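Heme-binding protein A (Haemophilus parasuis 29755, PDB 3TPA) probably binds glutathione as the solute-binding protein of a bacterial uptake system, although it is named for heme binding. Local coordinates at residues A15-K20 and F223-D228; R42-K47 and T156-F161; V357-R362 and H391-F396. The protein carries 1 engineered substitution. All blocks are in the same frame, centred on the assembly; numbering follows the deposited sequence. Where two conformers were deposited one is given.

Contact 1 of 3, residues A15-K20 and F223-D228; sequences ATAPMK and FSITPD
With CG1 of I225 anti to its own carbonyl carbon (chi1 -69°), the ethyl branch lies against the backbone of A17, while CG2, anti to N, faces the carbonyl oxygen of A15. The setting is the mixed β-sheet of a family 5 solute-binding protein: strands 9-14 and 220-225 are parallel neighbours; segment 15-20 follows the first, and 223-228 spans the end of the second and the loop after it. I225 CG1 comes 3.7 Å from A17 CA and 4.0 Å from A17 CB, a light apolar touch of a branched side chain on a small one. No direct hydrogen bond joins the segments. Instead P227, which as a proline has no N-H to offer, brings its CA-H to A15 O, with CA and O 3.4 Å apart and an angle of 148° at the hydrogen. A15 CB points away and packs on R232 of helix 229-237. T226, whose side chain touches the disulfide-bonded C13, turns its hydroxyl back onto its own strand: OG1 donates to S224 O at 2.9 Å from above the carbonyl plane. One water spans the gap, giving a bond of 2.8 Å to P227 O and a weak one of 3.4 Å to A15 O.

Contact 2 of 3, residues R42-K47 and T156-F161; sequences RLVEFK and TVAMDF
R42 keeps CG anti to its carbonyl carbon (chi1 -83°), which sets that carbon 3.3 Å from M159 O. Bends at chi2 and chi3 then turn the far end back toward E45: NE and OE2 form a salt bridge at 3.1 Å, weak as a hydrogen bond, while NH1 is bonded to S36 O and S163 OG. E45 also receives the backbone N-H of R42 on OE1, so one carboxylate steadies both main and side chain of R42. V157 holds CG1 anti to its backbone N (chi1 171°), directing that methyl to L43 CB, 3.6 Å away. Segment 156-161 enters as a type I β-turn, T156 to M159, which presents A158 to strand 44-46, an outermost strand of a five-stranded antiparallel sheet. Alanine suits this close approach: A158 CA lies 3.1 Å from V44 O in a CA-H...O contact, and its small CB, equally close to that oxygen, also touches V44 CG2. The same CB lies over one face of the F46 ring in a CH-pi contact, 3.9 Å from the centroid and offset toward the rim. One water joins L43 N to V157 O, and another links E45 OE2, F46 N and A158 O, which it meets at 2.7 Å.

Contact 3 of 3, residues V357-R362 and H391-F396; sequences VQPVVR and HEWADF
The ring of F396 receives two C-H groups over one face: Q358 CA, 3.9 Å from the centroid, and P359 CD at 4.0 Å. F396 holds CG anti to its backbone N (chi1 173°), carrying the ring off the helix toward them, where one flat face can take the CA-H of Q358 and the CD hydrogens of P359. Q358, extended beyond CG, runs beside W393 as well: its CB lies 3.6 Å from F396 CZ and its CG 3.8 Å from W393 CZ3. W393, in one of two deposited conformers, takes the contacts of V360, P359 and R362. V360 CB lies over one face of its six-membered ring at 4.2 Å from the centroid, and P359 CD approaches the indole edge near CE3. R362 brings NH2 to 3.7 Å from W393 CZ2, its guanidinium plane perpendicular to the indole. P359 CG also packs on H391 O.

Behind this shell, NE2 of Q358 donates almost straight to V360 O (2.9 Å, 172°), holding the amide against its own loop. A water bonded to V357 O at 2.8 Å also accepts a longer bond from H391 N.

The two segments follow the parallel strands 351-356 and 384-389, which helix 368-381 links in a β-α-β crossover; V357 packs on that helix through R369 and A372, and F396 meets Y410 on strand 407-413.

In the fold
None of the three contacts touches another. Contacts 1 and 2 belong with the two sheets formed largely by the first half of the chain; their centres lie about 25 Å apart, their nearest atoms about 10 Å. Contact 2 falls within the span of sequence that contact 1 brackets. Contact 3 follows both along the chain and lies at the C-terminal ends of strands 351-356 and 384-389 of the six-stranded sheet. Its centre is about 32 Å from that of contact 2, across the chain's centre, and about 26 Å from contact 1. In two-lobed binding proteins of this family the ligand lies in the cleft between lobes, probably here too, with contacts 2 and 3 in different lobes.

Contact 1 of 3, residues A15-K20 and F223-D228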
ATOM      1  N   ALA A  15       3.747 -18.279  -2.885  1.00 26.48           N
ATOM      2  CA  ALA A  15       2.554 -19.078  -2.632  1.00 29.67           C
ATOM      3  C   ALA A  15       1.683 -19.300  -3.864  1.00 35.30           C
ATOM      4  O   ALA A  15       1.120 -20.379  -4.040  1.00 35.00           O
ATOM      5  CB  ALA A  15       1.737 -18.459  -1.524  1.00 27.56           C
ATOM      6  N   THR A  16       1.558 -18.286  -4.714  1.00 30.72           N
ATOM      7  CA  THR A  16       0.694 -18.421  -5.889  1.00 32.91           C
ATOM      8  C   THR A  16       1.354 -17.902  -7.167  1.00 32.04           C
ATOM      9  O   THR A  16       2.239 -17.053  -7.117  1.00 23.79           O
ATOM     10  CB  THR A  16      -0.641 -17.697  -5.676  1.00 38.82           C
ATOM     11  OG1 THR A  16      -0.392 -16.304  -5.471  1.00 43.54           O
ATOM     12  CG2 THR A  16      -1.380 -18.263  -4.454  1.00 40.79           C
ATOM     13  N   ALA A  17       0.917 -18.419  -8.312  1.00 28.21           N
ATOM     14  CA  ALA A  17       1.485 -18.015  -9.593  1.00 28.68           C
ATOM     15  C   ALA A  17       1.020 -16.590  -9.917  1.00 29.99           C
ATOM     16  O   ALA A  17      -0.149 -16.266  -9.712  1.00 30.89           O
ATOM     17  CB  ALA A  17       1.050 -18.982 -10.681  1.00 29.95           C
ATOM     18  N   PRO A  18       1.932 -15.718 -10.383  1.00 29.23           N
ATOM     19  CA  PRO A  18       1.465 -14.354 -10.684  1.00 27.78           C
ATOM     20  C   PRO A  18       0.521 -14.341 -11.885  1.00 32.09           C
ATOM     21  O   PRO A  18       0.865 -14.863 -12.946  1.00 29.67           O
ATOM     22  CB  PRO A  18       2.759 -13.588 -11.001  1.00 26.53           C
ATOM     23  CG  PRO A  18       3.774 -14.638 -11.317  1.00 30.08           C
ATOM     24  CD  PRO A  18       3.396 -15.841 -10.492  1.00 28.93           C
ATOM     25  N   MET A  19      -0.654 -13.750 -11.709  1.00 38.64           N
ATOM     26  CA  MET A  19      -1.666 -13.700 -12.765  0.53 42.11           C
ATOM     27  C   MET A  19      -1.265 -12.801 -13.936  1.00 34.28           C
ATOM     28  O   MET A  19      -1.402 -13.179 -15.100  1.00 34.68           O
ATOM     29  CB  MET A  19      -3.009 -13.245 -12.183  0.53 44.49           C
ATOM     30  CG  MET A  19      -3.558 -14.188 -11.119  0.53 47.23           C
ATOM     31  SD  MET A  19      -3.991 -15.797 -11.801  0.53 66.77           S
ATOM     32  CE  MET A  19      -3.993 -16.812 -10.319  0.53 53.34           C
ATOM     33  N   LYS A  20      -0.757 -11.612 -13.627  1.00 24.24           N
ATOM     34  CA  LYS A  20      -0.404 -10.647 -14.671  1.00 22.48           C
ATOM     35  C   LYS A  20       1.047 -10.183 -14.583  1.00 25.66           C
ATOM     36  O   LYS A  20       1.511  -9.815 -13.512  1.00 25.45           O
ATOM     37  CB  LYS A  20      -1.362  -9.454 -14.598  1.00 28.48           C
ATOM     38  CG  LYS A  20      -2.705  -9.739 -15.258  1.00 41.66           C
ATOM     39  CD  LYS A  20      -3.792  -8.865 -14.689  1.00 50.77           C
ATOM     40  CE  LYS A  20      -5.168  -9.355 -15.110  1.00 57.40           C
ATOM     41  NZ  LYS A  20      -6.230  -8.748 -14.259  1.00 63.63           N
ATOM     42  N   PHE A 223      11.662 -17.556  -9.353  1.00 26.18           N
ATOM     43  CA  PHE A 223      10.451 -17.532  -8.541  1.00 25.41           C
ATOM     44  C   PHE A 223       9.777 -18.909  -8.615  1.00 27.07           C
ATOM     45  O   PHE A 223       9.168 -19.245  -9.631  1.00 24.27           O
ATOM     46  CB  PHE A 223       9.466 -16.478  -9.040  1.00 28.37           C
ATOM     47  CG  PHE A 223       9.855 -15.041  -8.723  1.00 25.37           C
ATOM     48  CD1 PHE A 223       8.881 -14.065  -8.631  1.00 23.24           C
ATOM     49  CD2 PHE A 223      11.179 -14.679  -8.543  1.00 23.41           C
ATOM     50  CE1 PHE A 223       9.220 -12.736  -8.349  1.00 22.89           C
ATOM     51  CE2 PHE A 223      11.530 -13.364  -8.267  1.00 28.12           C
ATOM     52  CZ  PHE A 223      10.545 -12.390  -8.170  1.00 21.01           C
ATOM     53  N   SER A 224       9.883 -19.693  -7.543  1.00 24.76           N
ATOM     54  CA  SER A 224       9.317 -21.039  -7.522  0.56 24.74           C
ATOM     55  C   SER A 224       7.983 -21.090  -6.786  1.00 25.36           C
ATOM     56  O   SER A 224       7.913 -20.821  -5.591  1.00 25.14           O
ATOM     57  CB  SER A 224      10.297 -22.023  -6.883  0.56 28.26           C
ATOM     58  OG  SER A 224       9.685 -23.288  -6.679  0.56 23.28           O
ATOM     59  N   ILE A 225       6.919 -21.439  -7.503  1.00 23.30           N
ATOM     60  CA  ILE A 225       5.598 -21.496  -6.873  1.00 29.14           C
ATOM     61  C   ILE A 225       5.526 -22.685  -5.917  1.00 36.09           C
ATOM     62  O   ILE A 225       5.640 -23.844  -6.324  1.00 37.45           O
ATOM     63  CB  ILE A 225       4.437 -21.588  -7.887  1.00 28.68           C
ATOM     64  CG1 ILE A 225       4.279 -20.280  -8.660  1.00 34.86           C
ATOM     65  CG2 ILE A 225       3.128 -21.890  -7.174  1.00 24.20           C
ATOM     66  CD1 ILE A 225       5.394 -20.004  -9.640  1.00 38.58           C
ATOM     67  N   THR A 226       5.313 -22.372  -4.648  1.00 30.36           N
ATOM     68  CA  THR A 226       5.373 -23.339  -3.574  1.00 26.68           C
ATOM     69  C   THR A 226       4.192 -23.051  -2.675  1.00 20.47           C
ATOM     70  O   THR A 226       4.313 -22.292  -1.720  1.00 24.77           O
ATOM     71  CB  THR A 226       6.656 -23.147  -2.765  1.00 28.93           C
ATOM     72  OG1 THR A 226       7.762 -22.935  -3.657  1.00 21.64           O
ATOM     73  CG2 THR A 226       6.923 -24.365  -1.864  1.00 25.39           C
ATOM     74  N   PRO A 227       3.047 -23.684  -2.967  1.00 22.80           N
ATOM     75  CA  PRO A 227       1.751 -23.260  -2.423  1.00 24.65           C
ATOM     76  C   PRO A 227       1.541 -23.423  -0.921  1.00 26.22           C
ATOM     77  O   PRO A 227       0.697 -22.718  -0.378  1.00 29.10           O
ATOM     78  CB  PRO A 227       0.744 -24.100  -3.215  1.00 29.18           C
ATOM     79  CG  PRO A 227       1.516 -25.260  -3.719  1.00 27.84           C
ATOM     80  CD  PRO A 227       2.916 -24.791  -3.931  1.00 22.26           C
ATOM     81  N   ASP A 228       2.282 -24.303  -0.253  1.00 24.60           N
ATOM     82  CA  ASP A 228       1.993 -24.579   1.154  1.00 26.19           C
ATOM     83  C   ASP A 228       2.940 -23.832   2.108  1.00 20.20           C
ATOM     84  O   ASP A 228       4.171 -23.931   1.990  1.00 19.98           O
ATOM     85  CB  ASP A 228       2.033 -26.087   1.433  1.00 35.49           C
ATOM     86  CG  ASP A 228       0.946 -26.868   0.672  1.00 40.46           C
ATOM     87  OD1 ASP A 228      -0.114 -26.287   0.328  1.00 31.77           O
ATOM     88  OD2 ASP A 228       1.155 -28.083   0.435  1.00 44.89           O
TER
HETATM   89  O   HOH W   1      -1.097 -20.893  -1.580  1.00 38.14           O

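Contact 2 of 3, residues R42-K47 and T156-F161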
ATOM      1  N   ARG A  42      10.581   3.308 -12.836  1.00 18.76           N
ATOM      2  CA  ARG A  42       9.643   4.426 -12.837  1.00 13.69           C
ATOM      3  C   ARG A  42      10.423   5.721 -12.999  1.00 14.81           C
ATOM      4  O   ARG A  42      11.639   5.719 -12.908  1.00 14.25           O
ATOM      5  CB  ARG A  42       8.866   4.473 -11.512  1.00 13.68           C
ATOM      6  CG  ARG A  42       7.652   3.538 -11.424  1.00 21.35           C
ATOM      7  CD  ARG A  42       7.991   2.056 -11.597  1.00 13.57           C
ATOM      8  NE  ARG A  42       8.946   1.599 -10.596  1.00 14.15           N
ATOM      9  CZ  ARG A  42       9.558   0.425 -10.648  1.00 21.19           C
ATOM     10  NH1 ARG A  42       9.295  -0.393 -11.648  1.00 15.07           N
ATOM     11  NH2 ARG A  42      10.427   0.072  -9.710  1.00 18.35           N
ATOM     12  N   LEU A  43       9.717   6.830 -13.232  1.00 15.51           N
ATOM     13  CA  LEU A  43      10.349   8.140 -13.390  1.00 14.06           C
ATOM     14  C   LEU A  43      11.213   8.470 -12.173  1.00 14.66           C
ATOM     15  O   LEU A  43      12.396   8.803 -12.313  1.00 16.77           O
ATOM     16  CB  LEU A  43       9.301   9.232 -13.635  1.00 16.35           C
ATOM     17  CG  LEU A  43       8.755   9.310 -15.070  1.00 18.29           C
ATOM     18  CD1 LEU A  43       7.570  10.253 -15.156  1.00 17.14           C
ATOM     19  CD2 LEU A  43       9.869   9.750 -16.035  1.00 17.47           C
ATOM     20  N   VAL A  44      10.620   8.355 -10.989  1.00 11.07           N
ATOM     21  CA  VAL A  44      11.361   8.409  -9.723  1.00 12.95           C
ATOM     22  C   VAL A  44      11.050   7.143  -8.924  1.00 15.99           C
ATOM     23  O   VAL A  44       9.997   6.532  -9.117  1.00 18.38           O
ATOM     24  CB  VAL A  44      11.004   9.667  -8.897  1.00 15.02           C
ATOM     25  CG1 VAL A  44      11.199  10.928  -9.736  1.00 18.02           C
ATOM     26  CG2 VAL A  44       9.548   9.585  -8.376  1.00  8.54           C
ATOM     27  N   GLU A  45      11.963   6.732  -8.044  1.00 13.41           N
ATOM     28  CA  GLU A  45      11.815   5.470  -7.319  1.00 17.11           C
ATOM     29  C   GLU A  45      11.886   5.725  -5.821  1.00 17.68           C
ATOM     30  O   GLU A  45      12.552   6.653  -5.395  1.00 15.02           O
ATOM     31  CB  GLU A  45      12.965   4.524  -7.679  1.00 22.19           C
ATOM     32  CG  GLU A  45      13.250   4.394  -9.168  1.00 26.09           C
ATOM     33  CD  GLU A  45      12.353   3.387  -9.831  1.00 27.80           C
ATOM     34  OE1 GLU A  45      12.691   2.924 -10.942  1.00 19.19           O
ATOM     35  OE2 GLU A  45      11.311   3.051  -9.233  1.00 30.11           O
ATOM     36  N   PHE A  46      11.237   4.889  -5.014  1.00 16.14           N
ATOM     37  CA  PHE A  46      11.340   5.044  -3.558  1.00 15.89           C
ATOM     38  C   PHE A  46      12.749   4.660  -3.086  1.00 21.63           C
ATOM     39  O   PHE A  46      13.277   3.632  -3.489  1.00 21.74           O
ATOM     40  CB  PHE A  46      10.314   4.161  -2.840  1.00 12.78           C
ATOM     41  CG  PHE A  46       8.879   4.586  -3.051  1.00 19.80           C
ATOM     42  CD1 PHE A  46       8.367   5.686  -2.395  1.00 19.16           C
ATOM     43  CD2 PHE A  46       8.042   3.858  -3.880  1.00 17.85           C
ATOM     44  CE1 PHE A  46       7.056   6.067  -2.583  1.00 20.95           C
ATOM     45  CE2 PHE A  46       6.729   4.229  -4.067  1.00 18.56           C
ATOM     46  CZ  PHE A  46       6.231   5.337  -3.412  1.00 19.46           C
ATOM     47  N   LYS A  47      13.368   5.483  -2.250  1.00 17.40           N
ATOM     48  CA  LYS A  47      14.633   5.092  -1.631  1.00 18.34           C
ATOM     49  C   LYS A  47      14.380   3.791  -0.882  1.00 26.93           C
ATOM     50  O   LYS A  47      13.281   3.588  -0.369  1.00 23.26           O
ATOM     51  CB  LYS A  47      15.139   6.174  -0.664  1.00 20.00           C
ATOM     52  CG  LYS A  47      15.655   7.441  -1.348  1.00 37.09           C
ATOM     53  CD  LYS A  47      16.190   8.458  -0.338  1.00 42.01           C
ATOM     54  CE  LYS A  47      16.932   9.599  -1.025  1.00 44.88           C
ATOM     55  NZ  LYS A  47      18.214   9.158  -1.659  1.00 51.24           N
ATOM     56  N   THR A 156       3.175   9.093  -6.004  1.00 16.34           N
ATOM     57  CA  THR A 156       2.381   8.281  -6.919  1.00 14.22           C
ATOM     58  C   THR A 156       3.190   7.874  -8.161  1.00 16.37           C
ATOM     59  O   THR A 156       3.072   6.750  -8.648  1.00 21.74           O
ATOM     60  CB  THR A 156       1.071   8.994  -7.313  1.00 17.96           C
ATOM     61  OG1 THR A 156       0.304   9.221  -6.124  1.00 22.85           O
ATOM     62  CG2 THR A 156       0.251   8.140  -8.301  1.00 15.55           C
ATOM     63  N   VAL A 157       4.024   8.785  -8.650  1.00 13.90           N
ATOM     64  CA  VAL A 157       4.844   8.561  -9.846  1.00 15.38           C
ATOM     65  C   VAL A 157       5.849   7.412  -9.672  1.00 15.57           C
ATOM     66  O   VAL A 157       6.302   6.813 -10.659  1.00 18.12           O
ATOM     67  CB  VAL A 157       5.597   9.851 -10.242  1.00 15.65           C
ATOM     68  CG1 VAL A 157       6.620   9.589 -11.334  1.00 13.11           C
ATOM     69  CG2 VAL A 157       4.604  10.905 -10.689  1.00 20.19           C
ATOM     70  N   ALA A 158       6.186   7.114  -8.418  1.00 12.69           N
ATOM     71  CA  ALA A 158       7.120   6.038  -8.076  1.00 13.37           C
ATOM     72  C   ALA A 158       6.430   4.679  -7.892  1.00 18.89           C
ATOM     73  O   ALA A 158       7.080   3.654  -7.660  1.00 11.49           O
ATOM     74  CB  ALA A 158       7.891   6.406  -6.801  1.00 12.11           C
ATOM     75  N   MET A 159       5.106   4.667  -8.004  1.00 13.26           N
ATOM     76  CA  MET A 159       4.374   3.426  -7.795  1.00 15.84           C
ATOM     77  C   MET A 159       4.493   2.514  -9.002  1.00 11.56           C
ATOM     78  O   MET A 159       4.690   2.971 -10.136  1.00 12.47           O
ATOM     79  CB  MET A 159       2.904   3.732  -7.447  1.00 20.38           C
ATOM     80  CG  MET A 159       2.725   4.458  -6.112  1.00 12.65           C
ATOM     81  SD  MET A 159       0.991   4.874  -5.781  1.00 15.58           S
ATOM     82  CE  MET A 159       0.250   3.246  -5.732  1.00 15.23           C
ATOM     83  N   ASP A 160       4.385   1.219  -8.744  1.00  8.65           N
ATOM     84  CA  ASP A 160       4.577   0.176  -9.756  1.00  9.48           C
ATOM     85  C   ASP A 160       3.751   0.315 -11.024  1.00 12.83           C
ATOM     86  O   ASP A 160       4.253   0.019 -12.118  1.00 14.68           O
ATOM     87  CB  ASP A 160       4.339  -1.196  -9.140  1.00 11.57           C
ATOM     88  CG  ASP A 160       5.272  -1.471  -8.003  1.00 14.05           C
ATOM     89  OD1 ASP A 160       5.148  -0.796  -6.970  1.00 23.79           O
ATOM     90  OD2 ASP A 160       6.131  -2.350  -8.141  1.00 14.00           O
ATOM     91  N   PHE A 161       2.496   0.746 -10.886  1.00 14.67           N
ATOM     92  CA  PHE A 161       1.594   0.870 -12.036  1.00 14.23           C
ATOM     93  C   PHE A 161       2.075   1.906 -13.063  1.00 18.33           C
ATOM     94  O   PHE A 161       1.652   1.903 -14.227  1.00 16.17           O
ATOM     95  CB  PHE A 161       0.151   1.188 -11.577  1.00 14.66           C
ATOM     96  CG  PHE A 161      -0.105   2.647 -11.193  1.00 14.55           C
ATOM     97  CD1 PHE A 161      -0.823   3.490 -12.041  1.00 12.05           C
ATOM     98  CD2 PHE A 161       0.301   3.144  -9.965  1.00 12.70           C
ATOM     99  CE1 PHE A 161      -1.104   4.789 -11.683  1.00 17.39           C
ATOM    100  CE2 PHE A 161       0.027   4.467  -9.593  1.00 17.32           C
ATOM    101  CZ  PHE A 161      -0.674   5.288 -10.449  1.00  9.95           C
TER
HETATM  102  O   HOH W   2       6.932   6.608 -13.284  1.00 13.43           O
HETATM  103  O   HOH W   3       9.641   3.045  -6.993  1.00 25.81           O

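Contact 3 of 3, residues V357-R362 and H391-F396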
ATOM      1  N   VAL A 357     -19.302  -7.082  12.353  1.00 19.90           N
ATOM      2  CA  VAL A 357     -18.088  -7.884  12.149  1.00 20.76           C
ATOM      3  C   VAL A 357     -17.729  -7.991  10.664  1.00 24.65           C
ATOM      4  O   VAL A 357     -18.587  -8.279   9.837  1.00 24.23           O
ATOM      5  CB  VAL A 357     -18.247  -9.301  12.743  1.00 20.02           C
ATOM      6  CG1 VAL A 357     -16.996 -10.142  12.503  1.00 16.94           C
ATOM      7  CG2 VAL A 357     -18.564  -9.228  14.228  1.00 24.25           C
ATOM      8  N   GLN A 358     -16.461  -7.747  10.327  1.00 19.20           N
ATOM      9  CA  GLN A 358     -15.998  -7.878   8.945  1.00 13.44           C
ATOM     10  C   GLN A 358     -15.895  -9.361   8.556  1.00 21.66           C
ATOM     11  O   GLN A 358     -15.221 -10.133   9.227  1.00 21.12           O
ATOM     12  CB  GLN A 358     -14.657  -7.166   8.741  1.00 10.46           C
ATOM     13  CG  GLN A 358     -14.078  -7.362   7.359  1.00 14.47           C
ATOM     14  CD  GLN A 358     -12.965  -6.403   7.019  1.00 22.55           C
ATOM     15  OE1 GLN A 358     -13.014  -5.225   7.353  1.00 22.97           O
ATOM     16  NE2 GLN A 358     -11.958  -6.898   6.323  1.00 29.42           N
ATOM     17  N   PRO A 359     -16.582  -9.761   7.475  1.00 23.20           N
ATOM     18  CA  PRO A 359     -16.701 -11.189   7.183  1.00 30.93           C
ATOM     19  C   PRO A 359     -15.579 -11.748   6.306  1.00 28.32           C
ATOM     20  O   PRO A 359     -15.493 -12.959   6.164  1.00 30.23           O
ATOM     21  CB  PRO A 359     -18.030 -11.262   6.442  1.00 29.95           C
ATOM     22  CG  PRO A 359     -18.066  -9.992   5.688  1.00 28.16           C
ATOM     23  CD  PRO A 359     -17.442  -8.956   6.591  1.00 22.52           C
ATOM     24  N   VAL A 360     -14.753 -10.886   5.725  1.00 27.15           N
ATOM     25  CA  VAL A 360     -13.664 -11.321   4.855  1.00 29.19           C
ATOM     26  C   VAL A 360     -12.338 -10.826   5.403  1.00 34.95           C
ATOM     27  O   VAL A 360     -12.080  -9.622   5.396  1.00 37.44           O
ATOM     28  CB  VAL A 360     -13.834 -10.783   3.433  1.00 29.90           C
ATOM     29  CG1 VAL A 360     -12.590 -11.057   2.595  1.00 34.84           C
ATOM     30  CG2 VAL A 360     -15.058 -11.402   2.779  1.00 37.68           C
ATOM     31  N   VAL A 361     -11.500 -11.747   5.873  1.00 28.97           N
ATOM     32  CA  VAL A 361     -10.249 -11.371   6.521  1.00 31.59           C
ATOM     33  C   VAL A 361      -9.285 -10.644   5.583  1.00 33.06           C
ATOM     34  O   VAL A 361      -9.145 -10.993   4.407  1.00 29.09           O
ATOM     35  CB  VAL A 361      -9.550 -12.570   7.164  1.00 35.94           C
ATOM     36  CG1 VAL A 361     -10.477 -13.232   8.168  1.00 38.46           C
ATOM     37  CG2 VAL A 361      -9.126 -13.567   6.101  1.00 46.64           C
ATOM     38  N   ARG A 362      -8.653  -9.604   6.121  1.00 31.47           N
ATOM     39  CA  ARG A 362      -7.622  -8.863   5.425  1.00 27.47           C
ATOM     40  C   ARG A 362      -6.400  -8.823   6.318  1.00 20.65           C
ATOM     41  O   ARG A 362      -6.514  -9.019   7.530  1.00 19.96           O
ATOM     42  CB  ARG A 362      -8.095  -7.445   5.106  1.00 30.96           C
ATOM     43  CG  ARG A 362      -9.269  -7.384   4.152  1.00 29.68           C
ATOM     44  CD  ARG A 362      -8.831  -7.578   2.726  1.00 20.49           C
ATOM     45  NE  ARG A 362      -9.970  -7.613   1.819  1.00 32.45           N
ATOM     46  CZ  ARG A 362     -10.340  -8.678   1.117  1.00 44.62           C
ATOM     47  NH1 ARG A 362      -9.651  -9.807   1.203  1.00 50.13           N
ATOM     48  NH2 ARG A 362     -11.397  -8.616   0.319  1.00 44.24           N
ATOM     49  N   HIS A 391     -22.770  -9.958   8.239  1.00 26.84           N
ATOM     50  CA  HIS A 391     -23.274  -9.569   6.925  1.00 20.33           C
ATOM     51  C   HIS A 391     -22.358 -10.174   5.875  1.00 27.74           C
ATOM     52  O   HIS A 391     -21.202 -10.466   6.167  1.00 34.37           O
ATOM     53  CB  HIS A 391     -23.231  -8.035   6.754  1.00 20.46           C
ATOM     54  CG  HIS A 391     -24.336  -7.300   7.448  1.00 33.54           C
ATOM     55  ND1 HIS A 391     -25.641  -7.320   7.000  1.00 35.99           N
ATOM     56  CD2 HIS A 391     -24.325  -6.509   8.544  1.00 32.70           C
ATOM     57  CE1 HIS A 391     -26.390  -6.589   7.805  1.00 33.41           C
ATOM     58  NE2 HIS A 391     -25.616  -6.083   8.749  1.00 35.15           N
ATOM     59  N   GLU A 392     -22.855 -10.360   4.655  1.00 27.16           N
ATOM     60  CA  GLU A 392     -21.997 -10.755   3.545  0.57 32.75           C
ATOM     61  C   GLU A 392     -21.138  -9.566   3.134  1.00 25.43           C
ATOM     62  O   GLU A 392     -21.525  -8.426   3.330  1.00 25.30           O
ATOM     63  CB  GLU A 392     -22.814 -11.232   2.342  0.57 40.94           C
ATOM     64  CG  GLU A 392     -23.609 -12.508   2.578  0.57 48.38           C
ATOM     65  CD  GLU A 392     -25.078 -12.237   2.833  0.57 52.85           C
ATOM     66  OE1 GLU A 392     -25.413 -11.776   3.944  0.57 56.67           O
ATOM     67  OE2 GLU A 392     -25.895 -12.477   1.919  0.57 41.16           O
ATOM     68  N   TRP A 393     -19.989  -9.852   2.540  1.00 24.49           N
ATOM     69  CA  TRP A 393     -18.985  -8.836   2.192  0.56 24.79           C
ATOM     70  C   TRP A 393     -19.597  -7.603   1.542  1.00 25.92           C
ATOM     71  O   TRP A 393     -19.450  -6.493   2.056  1.00 26.94           O
ATOM     72  CB  TRP A 393     -17.914  -9.450   1.280  0.56 26.12           C
ATOM     73  CG  TRP A 393     -16.731  -8.569   0.918  0.56 20.92           C
ATOM     74  CD1 TRP A 393     -16.194  -8.403  -0.331  0.56 10.74           C
ATOM     75  CD2 TRP A 393     -15.928  -7.771   1.805  0.56 12.28           C
ATOM     76  NE1 TRP A 393     -15.117  -7.551  -0.278  0.56 17.06           N
ATOM     77  CE2 TRP A 393     -14.928  -7.152   1.019  0.56 13.91           C
ATOM     78  CE3 TRP A 393     -15.956  -7.518   3.178  0.56 10.55           C
ATOM     79  CZ2 TRP A 393     -13.978  -6.292   1.561  0.56 13.54           C
ATOM     80  CZ3 TRP A 393     -15.006  -6.668   3.715  0.56 15.18           C
ATOM     81  CH2 TRP A 393     -14.033  -6.064   2.908  0.56 14.73           C
ATOM     82  N   ALA A 394     -20.295  -7.789   0.426  1.00 22.20           N
ATOM     83  CA  ALA A 394     -20.873  -6.658  -0.290  1.00 23.19           C
ATOM     84  C   ALA A 394     -21.852  -5.836   0.544  1.00 26.12           C
ATOM     85  O   ALA A 394     -21.837  -4.609   0.466  1.00 26.52           O
ATOM     86  CB  ALA A 394     -21.536  -7.119  -1.590  1.00 28.82           C
ATOM     87  N   ASP A 395     -22.699  -6.505   1.332  1.00 24.59           N
ATOM     88  CA  ASP A 395     -23.677  -5.805   2.164  1.00 24.24           C
ATOM     89  C   ASP A 395     -22.974  -5.018   3.250  1.00 20.83           C
ATOM     90  O   ASP A 395     -23.298  -3.862   3.504  1.00 23.05           O
ATOM     91  CB  ASP A 395     -24.676  -6.772   2.820  1.00 29.54           C
ATOM     92  CG  ASP A 395     -25.725  -7.280   1.849  1.00 46.10           C
ATOM     93  OD1 ASP A 395     -25.997  -6.584   0.852  1.00 45.09           O
ATOM     94  OD2 ASP A 395     -26.277  -8.380   2.085  1.00 55.07           O
ATOM     95  N   PHE A 396     -22.019  -5.678   3.886  1.00 17.22           N
ATOM     96  CA  PHE A 396     -21.207  -5.097   4.950  1.00 17.57           C
ATOM     97  C   PHE A 396     -20.649  -3.761   4.484  1.00 15.44           C
ATOM     98  O   PHE A 396     -20.785  -2.739   5.152  1.00 19.70           O
ATOM     99  CB  PHE A 396     -20.077  -6.075   5.292  1.00 19.45           C
ATOM    100  CG  PHE A 396     -19.045  -5.537   6.257  1.00 17.04           C
ATOM    101  CD1 PHE A 396     -19.287  -5.518   7.617  1.00 13.76           C
ATOM    102  CD2 PHE A 396     -17.809  -5.086   5.789  1.00 20.97           C
ATOM    103  CE1 PHE A 396     -18.323  -5.039   8.506  1.00 13.60           C
ATOM    104  CE2 PHE A 396     -16.839  -4.609   6.661  1.00 10.94           C
ATOM    105  CZ  PHE A 396     -17.095  -4.593   8.023  1.00 12.54           C
TER
HETATM  106  O   HOH W   4     -19.773 -10.738   9.352  1.00 24.29           O